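Local coordinates for protein type I polyketide synthase PikAII (Streptomyces venezuelae, PDB 3QP9) that probably epimerises the alpha-substituent of polyketide intermediates without reducing them, as a C2-type ketoreductase of a modular polyketide synthase, at residues 150-155 / 209-214; 188-193 / 502-507; 216-221 / 228-233. All blocks are in the same frame, centred on the assembly; numbering follows the deposited sequence.

Interaction 1: 150-155 / 209-214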
ATOM      1  N   PRO A 150     -15.252  14.869  10.536  1.00 33.54           N
ATOM      2  CA  PRO A 150     -14.380  13.764  10.091  1.00 32.83           C
ATOM      3  C   PRO A 150     -14.617  13.312   8.642  1.00 30.18           C
ATOM      4  O   PRO A 150     -15.779  13.124   8.213  1.00 30.61           O
ATOM      5  CB  PRO A 150     -14.750  12.626  11.051  1.00 32.35           C
ATOM      6  CG  PRO A 150     -16.193  12.867  11.378  1.00 33.90           C
ATOM      7  CD  PRO A 150     -16.388  14.378  11.353  1.00 32.89           C
ATOM      8  N   LEU A 151     -13.519  13.118   7.929  1.00 28.34           N
ATOM      9  CA  LEU A 151     -13.540  12.623   6.563  1.00 27.14           C
ATOM     10  C   LEU A 151     -13.523  11.079   6.529  1.00 25.41           C
ATOM     11  O   LEU A 151     -12.560  10.461   7.031  1.00 26.38           O
ATOM     12  CB  LEU A 151     -12.241  12.996   5.866  1.00 26.51           C
ATOM     13  CG  LEU A 151     -12.038  12.563   4.374  1.00 28.58           C
ATOM     14  CD1 LEU A 151     -13.318  12.791   3.429  1.00 28.15           C
ATOM     15  CD2 LEU A 151     -10.793  13.173   3.715  1.00 29.19           C
ATOM     16  N   TRP A 152     -14.472  10.485   5.857  1.00 25.42           N
ATOM     17  CA  TRP A 152     -14.374   9.009   5.649  1.00 23.05           C
ATOM     18  C   TRP A 152     -14.182   8.695   4.142  1.00 26.95           C
ATOM     19  O   TRP A 152     -14.943   9.222   3.302  1.00 27.55           O
ATOM     20  CB  TRP A 152     -15.620   8.361   6.176  1.00 23.33           C
ATOM     21  CG  TRP A 152     -15.721   8.318   7.670  1.00 23.41           C
ATOM     22  CD1 TRP A 152     -16.198   9.328   8.504  1.00 27.03           C
ATOM     23  CD2 TRP A 152     -15.341   7.238   8.521  1.00 20.03           C
ATOM     24  NE1 TRP A 152     -16.179   8.891   9.813  1.00 29.04           N
ATOM     25  CE2 TRP A 152     -15.671   7.609   9.845  1.00 25.61           C
ATOM     26  CE3 TRP A 152     -14.850   5.941   8.278  1.00 24.49           C
ATOM     27  CZ2 TRP A 152     -15.408   6.761  10.957  1.00 27.56           C
ATOM     28  CZ3 TRP A 152     -14.619   5.092   9.337  1.00 23.67           C
ATOM     29  CH2 TRP A 152     -14.950   5.478  10.669  1.00 24.26           C
ATOM     30  N   CYS A 153     -13.211   7.831   3.786  1.00 28.41           N
ATOM     31  CA  CYS A 153     -12.979   7.503   2.352  1.00 28.57           C
ATOM     32  C   CYS A 153     -13.416   6.097   2.097  1.00 28.88           C
ATOM     33  O   CYS A 153     -12.986   5.200   2.768  1.00 27.78           O
ATOM     34  CB  CYS A 153     -11.484   7.674   1.962  1.00 27.42           C
ATOM     35  SG  CYS A 153     -10.951   9.409   2.050  1.00 31.89           S
ATOM     36  N   VAL A 154     -14.320   5.912   1.158  1.00 29.02           N
ATOM     37  CA  VAL A 154     -14.876   4.602   0.884  1.00 29.73           C
ATOM     38  C   VAL A 154     -14.288   4.036  -0.384  1.00 31.51           C
ATOM     39  O   VAL A 154     -14.198   4.749  -1.403  1.00 33.75           O
ATOM     40  CB  VAL A 154     -16.398   4.678   0.855  1.00 31.82           C
ATOM     41  CG1 VAL A 154     -17.031   3.330   0.464  1.00 29.86           C
ATOM     42  CG2 VAL A 154     -16.941   5.095   2.286  1.00 34.04           C
ATOM     43  N   THR A 155     -13.844   2.749  -0.347  1.00 30.24           N
ATOM     44  CA  THR A 155     -13.327   2.097  -1.517  1.00 28.99           C
ATOM     45  C   THR A 155     -14.178   0.852  -1.757  1.00 29.95           C
ATOM     46  O   THR A 155     -15.027   0.544  -0.959  1.00 28.63           O
ATOM     47  CB  THR A 155     -11.839   1.660  -1.318  1.00 28.69           C
ATOM     48  OG1 THR A 155     -11.755   0.806  -0.137  1.00 28.63           O
ATOM     49  CG2 THR A 155     -10.899   2.901  -1.202  1.00 30.65           C
ATOM     50  N   THR A 209     -22.977   2.586   7.047  1.00 35.49           N
ATOM     51  CA  THR A 209     -23.534   3.627   7.937  1.00 35.36           C
ATOM     52  C   THR A 209     -23.363   3.328   9.429  1.00 35.01           C
ATOM     53  O   THR A 209     -23.130   4.235  10.165  1.00 33.96           O
ATOM     54  CB  THR A 209     -25.009   4.028   7.598  1.00 36.63           C
ATOM     55  OG1 THR A 209     -25.859   2.912   7.821  1.00 35.54           O
ATOM     56  CG2 THR A 209     -25.129   4.370   6.167  1.00 35.64           C
ATOM     57  N   THR A 210     -23.355   2.044   9.866  1.00 34.93           N
ATOM     58  CA  THR A 210     -23.024   1.749  11.266  1.00 34.07           C
ATOM     59  C   THR A 210     -21.593   2.173  11.579  1.00 31.80           C
ATOM     60  O   THR A 210     -21.301   2.652  12.714  1.00 31.51           O
ATOM     61  CB  THR A 210     -23.173   0.274  11.557  1.00 34.72           C
ATOM     62  OG1 THR A 210     -24.555  -0.073  11.349  1.00 41.21           O
ATOM     63  CG2 THR A 210     -22.712  -0.028  13.018  1.00 36.16           C
ATOM     64  N   VAL A 211     -20.699   2.033  10.598  1.00 28.92           N
ATOM     65  CA  VAL A 211     -19.292   2.503  10.817  1.00 29.39           C
ATOM     66  C   VAL A 211     -19.210   4.041  10.898  1.00 28.53           C
ATOM     67  O   VAL A 211     -18.575   4.606  11.827  1.00 29.45           O
ATOM     68  CB  VAL A 211     -18.330   1.991   9.720  1.00 29.57           C
ATOM     69  CG1 VAL A 211     -16.877   2.598   9.954  1.00 30.84           C
ATOM     70  CG2 VAL A 211     -18.378   0.442   9.628  1.00 30.35           C
ATOM     71  N   LEU A 212     -19.879   4.725   9.989  1.00 28.94           N
ATOM     72  CA  LEU A 212     -19.861   6.199  10.014  1.00 30.65           C
ATOM     73  C   LEU A 212     -20.414   6.762  11.304  1.00 33.15           C
ATOM     74  O   LEU A 212     -20.057   7.891  11.715  1.00 30.28           O
ATOM     75  CB  LEU A 212     -20.699   6.769   8.884  1.00 30.33           C
ATOM     76  CG  LEU A 212     -20.177   6.249   7.584  1.00 29.82           C
ATOM     77  CD1 LEU A 212     -21.112   6.600   6.431  1.00 30.57           C
ATOM     78  CD2 LEU A 212     -18.724   6.807   7.380  1.00 25.06           C
ATOM     79  N   ALA A 213     -21.317   6.018  11.942  1.00 35.63           N
ATOM     80  CA  ALA A 213     -21.907   6.517  13.172  1.00 38.09           C
ATOM     81  C   ALA A 213     -20.911   6.614  14.349  1.00 40.48           C
ATOM     82  O   ALA A 213     -21.226   7.210  15.362  1.00 39.89           O
ATOM     83  CB  ALA A 213     -23.198   5.727  13.547  1.00 37.52           C
ATOM     84  N   GLY A 214     -19.715   6.017  14.206  1.00 40.14           N
ATOM     85  CA  GLY A 214     -18.669   6.151  15.205  1.00 40.12           C
ATOM     86  C   GLY A 214     -18.805   5.237  16.394  1.00 41.51           C
ATOM     87  O   GLY A 214     -18.039   5.355  17.319  1.00 45.59           O
TER
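Val211 is the first residue of 209-214 to reach the indole of Trp152. Its CG1, turned anti to the backbone N (chi1 176°), meets the outer rim of the six-membered ring, 3.4 Å from Trp152 CZ3. The same methyl also touches Trp152 CH2, at 3.5 Å. The approach is oblique, so the methyl neither caps the face squarely nor abuts the edge. The backbone oxygen of Val211 lies beside the same rim, 3.9 Å from Trp152 CZ2.

One residue further, Leu212 takes the other end of the indole. The two side chains run alongside each other in opposite senses, and a single methyl, Leu212 CD2, settles over one face of the five-membered ring. It is 3.6 Å from that ring's centroid and 19° off the normal, a CH-pi contact; its nearest ring atom is Trp152 CG, at 3.4 Å. The contact thus packs helix 202-212 on strand 151-156 within an N-terminal Rossmann-like part of the protein, consistent with the structural subdomain of modular ketoreductases. Trp152 also touches Leu111 and Ile194 on the two flanking strands, while Leu212 has Leu48 as a further neighbour.

At Ala213 the backbone still bonds back to the helix, its N donating to Thr209 O at 3.1 Å. Gly214 then leaves helical geometry with positive phi (81°), yet its N bonds to Val211 O at 3.0 Å.

Interaction 2: 188-193 / 502-507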
ATOM      1  N   GLU A 188      -7.377  15.169  14.017  1.00 33.69           N
ATOM      2  CA  GLU A 188      -8.622  15.719  14.497  1.00 35.35           C
ATOM      3  C   GLU A 188      -9.709  15.675  13.415  1.00 35.30           C
ATOM      4  O   GLU A 188     -10.889  15.807  13.703  1.00 35.14           O
ATOM      5  CB  GLU A 188      -8.358  17.190  15.048  1.00 35.70           C
ATOM      6  CG  GLU A 188      -8.091  18.342  13.929  1.00 41.50           C
ATOM      7  CD  GLU A 188      -6.920  18.071  12.865  1.00 46.53           C
ATOM      8  OE1 GLU A 188      -5.966  17.304  13.100  1.00 44.38           O
ATOM      9  OE2 GLU A 188      -6.945  18.667  11.760  1.00 52.25           O
ATOM     10  N   ARG A 189      -9.314  15.546  12.148  1.00 34.51           N
ATOM     11  CA  ARG A 189     -10.318  15.607  11.071  1.00 34.65           C
ATOM     12  C   ARG A 189     -10.393  14.375  10.158  1.00 31.94           C
ATOM     13  O   ARG A 189     -11.120  14.363   9.202  1.00 30.24           O
ATOM     14  CB  ARG A 189     -10.191  16.883  10.250  1.00 34.85           C
ATOM     15  CG  ARG A 189      -8.753  17.212   9.780  1.00 38.31           C
ATOM     16  CD  ARG A 189      -8.805  18.222   8.691  1.00 42.99           C
ATOM     17  NE  ARG A 189      -7.522  18.502   8.054  1.00 43.38           N
ATOM     18  CZ  ARG A 189      -7.261  18.259   6.776  1.00 39.32           C
ATOM     19  NH1 ARG A 189      -6.069  18.570   6.261  1.00 37.70           N
ATOM     20  NH2 ARG A 189      -8.216  17.732   6.025  1.00 36.56           N
ATOM     21  N   TRP A 190      -9.660  13.324  10.509  1.00 33.39           N
ATOM     22  CA  TRP A 190      -9.727  12.020   9.814  1.00 29.79           C
ATOM     23  C   TRP A 190     -10.721  11.040  10.478  1.00 29.89           C
ATOM     24  O   TRP A 190     -10.637  10.740  11.677  1.00 27.45           O
ATOM     25  CB  TRP A 190      -8.302  11.439   9.699  1.00 30.71           C
ATOM     26  CG  TRP A 190      -8.313  10.175   8.777  1.00 26.84           C
ATOM     27  CD1 TRP A 190      -8.302   8.876   9.179  1.00 30.32           C
ATOM     28  CD2 TRP A 190      -8.352  10.163   7.350  1.00 26.53           C
ATOM     29  NE1 TRP A 190      -8.307   8.004   8.057  1.00 24.94           N
ATOM     30  CE2 TRP A 190      -8.347   8.783   6.927  1.00 28.78           C
ATOM     31  CE3 TRP A 190      -8.384  11.162   6.386  1.00 29.30           C
ATOM     32  CZ2 TRP A 190      -8.413   8.415   5.586  1.00 24.95           C
ATOM     33  CZ3 TRP A 190      -8.392  10.827   5.039  1.00 28.84           C
ATOM     34  CH2 TRP A 190      -8.403   9.412   4.644  1.00 32.78           C
ATOM     35  N   GLY A 191     -11.683  10.568   9.699  1.00 27.52           N
ATOM     36  CA  GLY A 191     -12.679   9.656  10.216  1.00 26.72           C
ATOM     37  C   GLY A 191     -12.097   8.276   9.976  1.00 25.24           C
ATOM     38  O   GLY A 191     -11.650   7.597  10.920  1.00 24.39           O
ATOM     39  N   GLY A 192     -12.006   7.882   8.742  1.00 23.12           N
ATOM     40  CA  GLY A 192     -11.477   6.500   8.487  1.00 23.25           C
ATOM     41  C   GLY A 192     -11.561   6.000   7.098  1.00 24.65           C
ATOM     42  O   GLY A 192     -11.873   6.732   6.214  1.00 25.26           O
ATOM     43  N   LEU A 193     -11.445   4.653   6.949  1.00 24.70           N
ATOM     44  CA  LEU A 193     -11.389   4.067   5.648  1.00 24.78           C
ATOM     45  C   LEU A 193     -12.319   2.927   5.714  1.00 23.77           C
ATOM     46  O   LEU A 193     -12.372   2.253   6.727  1.00 24.94           O
ATOM     47  CB  LEU A 193      -9.987   3.547   5.345  1.00 25.27           C
ATOM     48  CG  LEU A 193      -8.905   4.558   5.026  1.00 24.49           C
ATOM     49  CD1 LEU A 193      -7.424   4.101   5.398  1.00 18.98           C
ATOM     50  CD2 LEU A 193      -8.968   4.899   3.449  1.00 21.70           C
ATOM     51  N   THR A 502       0.686   8.716  19.774  1.00 38.42           N
ATOM     52  CA  THR A 502       0.831   9.973  20.529  1.00 41.97           C
ATOM     53  C   THR A 502      -0.152  11.025  19.997  1.00 40.48           C
ATOM     54  O   THR A 502      -0.779  11.712  20.789  1.00 41.89           O
ATOM     55  CB  THR A 502       2.328  10.472  20.679  1.00 43.26           C
ATOM     56  OG1 THR A 502       3.088   9.517  21.453  1.00 46.68           O
ATOM     57  CG2 THR A 502       2.428  11.808  21.443  1.00 45.21           C
ATOM     58  N   ALA A 503      -0.309  11.127  18.685  1.00 38.91           N
ATOM     59  CA  ALA A 503      -1.246  12.096  18.103  1.00 39.80           C
ATOM     60  C   ALA A 503      -2.621  11.542  17.756  1.00 38.52           C
ATOM     61  O   ALA A 503      -3.637  12.243  17.827  1.00 36.38           O
ATOM     62  CB  ALA A 503      -0.631  12.732  16.859  1.00 41.40           C
ATOM     63  N   ARG A 504      -2.654  10.268  17.388  1.00 34.88           N
ATOM     64  CA  ARG A 504      -3.867   9.706  16.875  1.00 33.93           C
ATOM     65  C   ARG A 504      -4.120   8.394  17.624  1.00 33.48           C
ATOM     66  O   ARG A 504      -3.331   7.503  17.503  1.00 31.34           O
ATOM     67  CB  ARG A 504      -3.632   9.436  15.349  1.00 34.65           C
ATOM     68  CG  ARG A 504      -4.642   8.540  14.667  1.00 29.82           C
ATOM     69  CD  ARG A 504      -5.920   9.272  14.473  1.00 28.95           C
ATOM     70  NE  ARG A 504      -6.892   8.457  13.827  1.00 27.89           N
ATOM     71  CZ  ARG A 504      -8.061   8.884  13.309  1.00 31.39           C
ATOM     72  NH1 ARG A 504      -8.852   7.973  12.695  1.00 32.55           N
ATOM     73  NH2 ARG A 504      -8.432  10.176  13.360  1.00 32.04           N
ATOM     74  N   PRO A 505      -5.223   8.291  18.401  1.00 34.03           N
ATOM     75  CA  PRO A 505      -5.580   6.914  18.918  1.00 33.55           C
ATOM     76  C   PRO A 505      -5.922   5.954  17.782  1.00 31.07           C
ATOM     77  O   PRO A 505      -6.404   6.373  16.740  1.00 30.76           O
ATOM     78  CB  PRO A 505      -6.843   7.136  19.774  1.00 33.86           C
ATOM     79  CG  PRO A 505      -7.053   8.650  19.821  1.00 37.32           C
ATOM     80  CD  PRO A 505      -6.109   9.367  18.901  1.00 33.72           C
ATOM     81  N   GLY A 506      -5.686   4.660  17.978  1.00 28.64           N
ATOM     82  CA  GLY A 506      -6.154   3.711  16.995  1.00 27.15           C
ATOM     83  C   GLY A 506      -6.060   2.340  17.540  1.00 26.51           C
ATOM     84  O   GLY A 506      -5.615   2.112  18.694  1.00 27.32           O
ATOM     85  N   THR A 507      -6.447   1.406  16.710  1.00 26.17           N
ATOM     86  CA  THR A 507      -6.628   0.032  17.213  1.00 25.34           C
ATOM     87  C   THR A 507      -5.844  -0.968  16.380  1.00 23.82           C
ATOM     88  O   THR A 507      -5.930  -2.224  16.574  1.00 23.92           O
ATOM     89  CB  THR A 507      -8.083  -0.397  17.097  1.00 24.68           C
ATOM     90  OG1 THR A 507      -8.523  -0.174  15.737  1.00 29.14           O
ATOM     91  CG2 THR A 507      -9.035   0.343  18.088  1.00 26.00           C
TER
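Arg504 reaches strand 190-196 with its guanidinium, and two consecutive backbone carbonyls receive it. The stronger hydrogen bond is from Arg504 NH2 to Trp190 O, 2.8 Å long and fairly straight (159° at the hydrogen). Its acceptor lies near the guanidinium plane, but the donor is tilted from the plane of the carbonyl. The other nitrogen, Arg504 NH1, makes a weak bond to Gly191 O at 3.3 Å, again at the guanidinium edge. A bend in the arginine chain at chi2 (74°) swings the group from the 502-507 loop toward these oxygens.

The ionic partner comes from a third segment: Arg504 NH1 forms a salt bridge with Asp219 OD2. A further, weak bond joins Arg504 NH2 to Pro187 O. Surrounded by a carboxylate and several carbonyl oxygens, the guanidinium would be expected to keep its positive charge and to have little freedom to rotate.

Van der Waals contact with the indole completes the grip. Arg504 NH1 stands at the edge of the Trp190 ring, close to its plane and 3.7 Å from Trp190 CD1, while that carbon lies over a face of the guanidinium. The two planes are 61° apart, so this is no parallel stack.

Among the N-terminal parallel strands, Trp190 touches Leu151 and Cys153 of strand 151-156 and Ala182 and Ala183 of helix 170-185. Ala183 also touches Arg504, so the loop between helices 493-501 and 513-516 comes to rest where strand 190-196 begins, beside helix 170-185.

Interaction 3: 216-221 / 228-233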
ATOM      1  N   THR A 216     -18.179   1.930  16.291  1.00 37.53           N
ATOM      2  CA  THR A 216     -17.394   0.677  16.263  1.00 37.09           C
ATOM      3  C   THR A 216     -16.059   0.832  16.985  1.00 36.42           C
ATOM      4  O   THR A 216     -15.485  -0.154  17.421  1.00 36.14           O
ATOM      5  CB  THR A 216     -17.137   0.127  14.883  1.00 37.04           C
ATOM      6  OG1 THR A 216     -16.243   1.005  14.205  1.00 31.98           O
ATOM      7  CG2 THR A 216     -18.449   0.027  14.142  1.00 37.67           C
ATOM      8  N   GLY A 217     -15.616   2.064  17.146  1.00 34.93           N
ATOM      9  CA  GLY A 217     -14.295   2.362  17.720  1.00 33.50           C
ATOM     10  C   GLY A 217     -13.230   2.032  16.673  1.00 33.34           C
ATOM     11  O   GLY A 217     -12.042   2.023  16.987  1.00 34.79           O
ATOM     12  N   GLU A 218     -13.613   1.725  15.436  1.00 29.44           N
ATOM     13  CA  GLU A 218     -12.590   1.313  14.468  1.00 27.80           C
ATOM     14  C   GLU A 218     -12.434   2.382  13.368  1.00 27.96           C
ATOM     15  O   GLU A 218     -13.329   3.189  13.131  1.00 30.26           O
ATOM     16  CB  GLU A 218     -12.962  -0.060  13.906  1.00 27.55           C
ATOM     17  CG  GLU A 218     -13.045  -1.189  14.947  1.00 30.64           C
ATOM     18  CD  GLU A 218     -11.704  -1.655  15.479  1.00 26.59           C
ATOM     19  OE1 GLU A 218     -10.607  -1.393  14.901  1.00 27.16           O
ATOM     20  OE2 GLU A 218     -11.688  -2.294  16.511  1.00 31.52           O
ATOM     21  N   ASP A 219     -11.278   2.477  12.744  1.00 26.61           N
ATOM     22  CA  ASP A 219     -11.102   3.427  11.585  1.00 26.87           C
ATOM     23  C   ASP A 219     -10.531   2.780  10.336  1.00 22.70           C
ATOM     24  O   ASP A 219     -10.288   3.434   9.380  1.00 23.83           O
ATOM     25  CB  ASP A 219     -10.324   4.689  11.967  1.00 26.12           C
ATOM     26  CG  ASP A 219      -8.870   4.401  12.322  1.00 27.02           C
ATOM     27  OD1 ASP A 219      -8.540   3.197  12.417  1.00 30.01           O
ATOM     28  OD2 ASP A 219      -8.055   5.373  12.550  1.00 29.47           O
ATOM     29  N   GLN A 220     -10.474   1.415  10.258  1.00 24.58           N
ATOM     30  CA  GLN A 220      -9.951   0.757   9.085  1.00 22.04           C
ATOM     31  C   GLN A 220     -10.787  -0.468   9.018  1.00 23.27           C
ATOM     32  O   GLN A 220     -10.480  -1.490   9.620  1.00 20.98           O
ATOM     33  CB  GLN A 220      -8.431   0.334   9.232  1.00 24.30           C
ATOM     34  CG  GLN A 220      -7.523   1.550   9.340  1.00 28.27           C
ATOM     35  CD  GLN A 220      -6.011   1.274   9.412  1.00 30.27           C
ATOM     36  OE1 GLN A 220      -5.245   2.034  10.108  1.00 30.78           O
ATOM     37  NE2 GLN A 220      -5.554   0.402   8.609  1.00 23.31           N
ATOM     38  N   VAL A 221     -11.840  -0.368   8.249  1.00 23.24           N
ATOM     39  CA  VAL A 221     -12.935  -1.345   8.279  1.00 23.56           C
ATOM     40  C   VAL A 221     -13.229  -1.878   6.911  1.00 22.17           C
ATOM     41  O   VAL A 221     -13.299  -1.142   5.940  1.00 23.79           O
ATOM     42  CB  VAL A 221     -14.219  -0.749   8.946  1.00 22.90           C
ATOM     43  CG1 VAL A 221     -15.283  -1.772   9.103  1.00 24.30           C
ATOM     44  CG2 VAL A 221     -13.908  -0.143  10.321  1.00 23.85           C
ATOM     45  N   LEU A 228     -18.960  -6.734   9.686  1.00 30.55           N
ATOM     46  CA  LEU A 228     -17.792  -5.826   9.698  1.00 27.96           C
ATOM     47  C   LEU A 228     -16.516  -6.526  10.169  1.00 26.56           C
ATOM     48  O   LEU A 228     -16.571  -7.425  11.096  1.00 28.22           O
ATOM     49  CB  LEU A 228     -18.092  -4.607  10.553  1.00 28.54           C
ATOM     50  CG  LEU A 228     -19.319  -3.774  10.254  1.00 29.69           C
ATOM     51  CD1 LEU A 228     -19.565  -2.794  11.374  1.00 31.96           C
ATOM     52  CD2 LEU A 228     -19.121  -3.049   8.893  1.00 29.53           C
ATOM     53  N   LEU A 229     -15.404  -6.198   9.511  1.00 26.03           N
ATOM     54  CA  LEU A 229     -14.042  -6.627   9.877  1.00 24.19           C
ATOM     55  C   LEU A 229     -13.076  -5.433  10.077  1.00 23.43           C
ATOM     56  O   LEU A 229     -13.150  -4.469   9.356  1.00 23.59           O
ATOM     57  CB  LEU A 229     -13.428  -7.553   8.822  1.00 25.77           C
ATOM     58  CG  LEU A 229     -14.194  -8.871   8.646  1.00 23.54           C
ATOM     59  CD1 LEU A 229     -15.358  -8.677   7.589  1.00 28.65           C
ATOM     60  CD2 LEU A 229     -13.335 -10.158   8.225  1.00 27.86           C
ATOM     61  N   ALA A 230     -12.166  -5.514  11.053  1.00 22.97           N
ATOM     62  CA  ALA A 230     -11.293  -4.429  11.347  1.00 21.11           C
ATOM     63  C   ALA A 230      -9.840  -4.865  11.253  1.00 22.72           C
ATOM     64  O   ALA A 230      -9.443  -6.000  11.633  1.00 26.12           O
ATOM     65  CB  ALA A 230     -11.587  -3.876  12.767  1.00 22.97           C
ATOM     66  N   ARG A 231      -9.040  -3.957  10.751  1.00 22.76           N
ATOM     67  CA  ARG A 231      -7.628  -4.205  10.425  1.00 21.04           C
ATOM     68  C   ARG A 231      -6.690  -4.266  11.636  1.00 19.91           C
ATOM     69  O   ARG A 231      -6.709  -3.368  12.554  1.00 24.33           O
ATOM     70  CB  ARG A 231      -7.155  -3.127   9.442  1.00 20.08           C
ATOM     71  CG  ARG A 231      -5.771  -3.434   8.746  1.00 17.53           C
ATOM     72  CD  ARG A 231      -5.733  -2.584   7.413  1.00 19.21           C
ATOM     73  NE  ARG A 231      -4.386  -2.722   6.774  1.00 20.11           N
ATOM     74  CZ  ARG A 231      -3.289  -2.031   7.108  1.00 19.47           C
ATOM     75  NH1 ARG A 231      -2.141  -2.237   6.414  1.00 25.40           N
ATOM     76  NH2 ARG A 231      -3.248  -1.258   8.184  1.00 20.84           N
ATOM     77  N   ARG A 232      -5.860  -5.280  11.648  1.00 20.65           N
ATOM     78  CA  ARG A 232      -4.961  -5.533  12.806  1.00 22.24           C
ATOM     79  C   ARG A 232      -3.599  -5.955  12.283  1.00 23.90           C
ATOM     80  O   ARG A 232      -3.542  -6.797  11.385  1.00 24.35           O
ATOM     81  CB  ARG A 232      -5.571  -6.747  13.645  1.00 22.33           C
ATOM     82  CG  ARG A 232      -6.848  -6.412  14.414  1.00 20.16           C
ATOM     83  CD  ARG A 232      -6.567  -5.254  15.472  1.00 24.15           C
ATOM     84  NE  ARG A 232      -7.766  -5.061  16.330  1.00 26.15           N
ATOM     85  CZ  ARG A 232      -8.736  -4.209  16.047  1.00 27.11           C
ATOM     86  NH1 ARG A 232      -9.756  -4.056  16.865  1.00 27.75           N
ATOM     87  NH2 ARG A 232      -8.662  -3.503  14.921  1.00 25.70           N
ATOM     88  N   LEU A 233      -2.514  -5.428  12.828  1.00 23.53           N
ATOM     89  CA  LEU A 233      -1.173  -6.013  12.644  1.00 23.59           C
ATOM     90  C   LEU A 233      -0.889  -7.017  13.733  1.00 24.44           C
ATOM     91  O   LEU A 233      -0.972  -6.697  14.906  1.00 25.11           O
ATOM     92  CB  LEU A 233      -0.136  -4.883  12.650  1.00 23.20           C
ATOM     93  CG  LEU A 233       1.287  -5.403  12.414  1.00 22.86           C
ATOM     94  CD1 LEU A 233       1.313  -5.611  10.866  1.00 22.87           C
ATOM     95  CD2 LEU A 233       2.221  -4.261  12.867  1.00 27.42           C
TER
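Glu218 and Arg232 both bend at chi2, -73° and -61° respectively, and the two folded chains cross at about a right angle to bring the carboxylate against the NH1/NH2 edge of the guanidinium. Arg232 belongs to the second strand of the beta hairpin 220-224/227-235, Glu218 to the loop leading into the first. The salt bridge is bidentate and end-on: Arg232 NH1 donates to Glu218 OE2 at 2.6 Å and Arg232 NH2 to Glu218 OE1 at 2.9 Å, both on the syn side but well out of the carboxylate plane, with the planes 25° apart. Thr507 OG1 also bonds to Glu218 OE1, tying in the C-terminal loop.

An ST turn, in which Glu218 N donates to Thr216 OG1 at 3.0 Å, fixes the backbone before the hairpin. Within the hairpin itself, Arg231 N donates to Gln220 O at 3.1 Å, and Val221 and Ala230 form an antiparallel non-hydrogen-bonded pair whose side chains share a face. Leu228 lies next to that pair, its CD2 4.1 Å from Val221 CG1, and helix 202-212 packs there through Val211. Arg232 NH2 makes a second bond, to Arg231 O at 3.1 Å, approaching that oxygen from above the carbonyl plane.

In the fold
Strand 151-156 comes first in the chain, then strand 190-196, and helix 202-212 turns back to close interaction 1 after a 53-residue loop. Interaction 3 follows almost at once, a short hairpin closure in series with interaction 1. Interaction 2 opens inside the loop of interaction 1 and closes only at 502-507, more than 300 residues later, so these two cross while interaction 3 nests within interaction 2. Strands 151-156, 190-196 and 220-224 lie side by side, joining all three contacts. The 502-507 loop bridges two of them, bringing the C-terminal end of the chain back onto the N-terminal part.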